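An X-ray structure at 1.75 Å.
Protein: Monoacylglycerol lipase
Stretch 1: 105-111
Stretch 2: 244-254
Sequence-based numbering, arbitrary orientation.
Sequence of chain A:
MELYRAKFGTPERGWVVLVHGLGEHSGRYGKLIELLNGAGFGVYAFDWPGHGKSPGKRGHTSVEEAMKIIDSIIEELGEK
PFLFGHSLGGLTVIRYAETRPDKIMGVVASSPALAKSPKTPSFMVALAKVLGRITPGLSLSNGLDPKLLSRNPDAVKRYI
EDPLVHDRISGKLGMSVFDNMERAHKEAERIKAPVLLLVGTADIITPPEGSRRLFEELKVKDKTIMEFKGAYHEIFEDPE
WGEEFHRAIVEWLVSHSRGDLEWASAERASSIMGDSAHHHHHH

Stretch 1 (105-111) MGVVASS
Stretch 2, residues 244-254: EFHRAIVEWLV

A strand that includes Val 107 to Ser 110 packs against helix 244-254, which extends beyond the stretch at both ends. The axes run nearly antiparallel, at 173°, and approach to 10.2 Å. In register, Gly 106 CA lies 8.4 Å from Leu 253 CA, and Val 108 CA lies 7.5 Å from Ile 249 CA. Strand phi/psi values are extended, with Val 108 at -115/124. The helix stays near -63/-43, and its i to i-4 bonds include Trp 252 N to Ala 248 O at 3.0 Å.

No hydrogen bond crosses the interface; 257 Å² is buried, mainly through apolar packing. Val 108 (chi1 t) points toward the helix. Its CG2 sits 3.6 Å from Trp 252 CZ3 and 4.1 Å from Leu 253 CD2, and its CG1 lies 4.2 Å from Ile 249 CG1. The branched side chain thus reaches three helix residues. Ile 249 and Leu 253 are both m,t; Trp 252 has chi1 t and chi2 94°.

Two aromatic rings meet small residues. Gly 106 CA lies at the Trp 252 ring edge, 4.3 Å from CH2. An ideal CB on Gly 106 would be 3.1 Å from Trp 252 CH2, which is tight, so glycine fits. Ser 110 (chi1 154°) places OG 3.6 Å from Phe 245 CZ (chi1 t, chi2 77°); this hydroxyl is hydrogen-bonded elsewhere in the structure.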

# COMPACT_ATOMS: atom_id res chain seq x y z
N MET A 105 -15.39 -2.59 4.32
CA MET A 105 -15.70 -2.33 5.72
C MET A 105 -14.82 -1.25 6.33
O MET A 105 -15.18 -0.68 7.36
CB MET A 105 -15.52 -3.61 6.55
CG MET A 105 -16.47 -4.73 6.20
SD MET A 105 -18.18 -4.21 6.39
CE MET A 105 -18.25 -3.95 8.16
N GLY A 106 -13.70 -0.94 5.70
CA GLY A 106 -12.72 -0.03 6.25
C GLY A 106 -11.41 -0.17 5.52
O GLY A 106 -11.16 -1.14 4.80
N VAL A 107 -10.54 0.82 5.71
CA VAL A 107 -9.27 0.85 4.99
C VAL A 107 -8.16 1.25 5.95
O VAL A 107 -8.29 2.23 6.70
CB VAL A 107 -9.33 1.79 3.76
CG1 VAL A 107 -9.80 3.20 4.13
CG2 VAL A 107 -7.98 1.84 3.08
N VAL A 108 -7.08 0.48 5.94
CA VAL A 108 -5.87 0.75 6.72
C VAL A 108 -4.76 1.01 5.72
O VAL A 108 -4.49 0.16 4.85
CB VAL A 108 -5.50 -0.42 7.64
CG1 VAL A 108 -4.24 -0.08 8.44
CG2 VAL A 108 -6.66 -0.80 8.55
N ALA A 109 -4.12 2.16 5.82
CA ALA A 109 -3.05 2.54 4.90
C ALA A 109 -1.77 2.78 5.70
O ALA A 109 -1.72 3.66 6.56
CB ALA A 109 -3.42 3.78 4.09
N SER A 110 -0.76 1.96 5.44
CA SER A 110 0.57 2.12 6.01
C SER A 110 1.42 2.94 5.05
O SER A 110 1.59 2.55 3.89
CB SER A 110 1.20 0.75 6.26
OG SER A 110 2.62 0.81 6.26
N SER A 111 1.98 4.05 5.53
CA SER A 111 2.83 4.94 4.74
C SER A 111 2.30 5.15 3.32
O SER A 111 3.05 4.93 2.36
CB SER A 111 4.25 4.38 4.67
OG SER A 111 4.80 4.18 5.97
N GLU A 244 4.49 -2.53 18.09
CA GLU A 244 3.38 -1.62 18.34
C GLU A 244 2.59 -1.35 17.07
O GLU A 244 1.36 -1.23 17.11
CB GLU A 244 3.88 -0.31 18.96
CG GLU A 244 2.78 0.57 19.54
CD GLU A 244 3.30 1.53 20.59
OE1 GLU A 244 4.40 1.28 21.13
OE2 GLU A 244 2.61 2.52 20.89
N PHE A 245 3.30 -1.22 15.96
CA PHE A 245 2.68 -0.96 14.67
C PHE A 245 1.75 -2.11 14.31
O PHE A 245 0.62 -1.89 13.88
CB PHE A 245 3.79 -0.80 13.63
CG PHE A 245 3.30 -0.74 12.21
CD1 PHE A 245 2.72 0.42 11.71
CD2 PHE A 245 3.46 -1.81 11.36
CE1 PHE A 245 2.30 0.49 10.40
CE2 PHE A 245 3.04 -1.75 10.05
CZ PHE A 245 2.45 -0.60 9.57
N HIS A 246 2.22 -3.34 14.51
CA HIS A 246 1.40 -4.51 14.23
C HIS A 246 0.18 -4.57 15.14
O HIS A 246 -0.92 -4.90 14.71
CB HIS A 246 2.23 -5.79 14.35
CG HIS A 246 3.07 -6.08 13.15
ND1 HIS A 246 4.40 -5.73 13.07
CD2 HIS A 246 2.77 -6.69 11.98
CE1 HIS A 246 4.88 -6.12 11.90
NE2 HIS A 246 3.91 -6.70 11.22
N ARG A 247 0.40 -4.25 16.42
CA ARG A 247 -0.67 -4.28 17.41
C ARG A 247 -1.78 -3.27 17.12
O ARG A 247 -2.95 -3.58 17.29
CB ARG A 247 -0.11 -4.07 18.82
CG ARG A 247 -1.17 -4.02 19.90
CD ARG A 247 -0.58 -4.32 21.27
NE ARG A 247 0.64 -3.58 21.54
CZ ARG A 247 1.86 -4.11 21.48
NH1 ARG A 247 2.02 -5.39 21.19
NH2 ARG A 247 2.93 -3.36 21.73
N ALA A 248 -1.41 -2.07 16.68
CA ALA A 248 -2.39 -1.04 16.38
C ALA A 248 -3.28 -1.46 15.23
O ALA A 248 -4.46 -1.21 15.23
CB ALA A 248 -1.71 0.27 16.05
N ILE A 249 -2.69 -2.07 14.22
CA ILE A 249 -3.45 -2.51 13.08
C ILE A 249 -4.46 -3.56 13.50
O ILE A 249 -5.63 -3.44 13.22
CB ILE A 249 -2.52 -3.06 12.00
CG1 ILE A 249 -1.75 -1.92 11.35
CG2 ILE A 249 -3.30 -3.83 10.95
CD1 ILE A 249 -0.44 -2.34 10.75
N VAL A 250 -4.00 -4.58 14.20
CA VAL A 250 -4.89 -5.64 14.63
C VAL A 250 -5.99 -5.12 15.54
O VAL A 250 -7.15 -5.42 15.35
CB VAL A 250 -4.15 -6.79 15.33
CG1 VAL A 250 -5.12 -7.85 15.79
CG2 VAL A 250 -3.13 -7.40 14.38
N GLU A 251 -5.62 -4.32 16.52
CA GLU A 251 -6.62 -3.77 17.44
C GLU A 251 -7.67 -2.95 16.70
O GLU A 251 -8.86 -3.05 16.99
CB GLU A 251 -5.94 -2.92 18.52
CG GLU A 251 -5.20 -3.74 19.56
CD GLU A 251 -4.65 -2.91 20.70
OE1 GLU A 251 -4.85 -1.67 20.70
OE2 GLU A 251 -4.00 -3.49 21.60
N TRP A 252 -7.24 -2.13 15.73
CA TRP A 252 -8.20 -1.33 14.97
C TRP A 252 -9.15 -2.22 14.18
O TRP A 252 -10.37 -1.99 14.16
CB TRP A 252 -7.46 -0.37 14.04
CG TRP A 252 -8.31 0.66 13.35
CD1 TRP A 252 -8.54 1.93 13.77
CD2 TRP A 252 -8.99 0.52 12.10
NE1 TRP A 252 -9.35 2.59 12.88
CE2 TRP A 252 -9.64 1.75 11.84
CE3 TRP A 252 -9.14 -0.53 11.18
CZ2 TRP A 252 -10.41 1.97 10.70
CZ3 TRP A 252 -9.90 -0.31 10.04
CH2 TRP A 252 -10.53 0.92 9.81
N LEU A 253 -8.62 -3.26 13.54
CA LEU A 253 -9.47 -4.16 12.77
C LEU A 253 -10.42 -4.93 13.67
O LEU A 253 -11.61 -5.08 13.35
CB LEU A 253 -8.60 -5.12 11.95
CG LEU A 253 -7.91 -4.40 10.78
CD1 LEU A 253 -6.81 -5.26 10.20
CD2 LEU A 253 -8.94 -4.03 9.71
N VAL A 254 -9.93 -5.40 14.82
CA VAL A 254 -10.79 -6.10 15.77
C VAL A 254 -11.91 -5.19 16.25
O VAL A 254 -13.09 -5.58 16.28
CB VAL A 254 -9.95 -6.63 16.96
CG1 VAL A 254 -10.86 -7.05 18.11
CG2 VAL A 254 -9.09 -7.81 16.52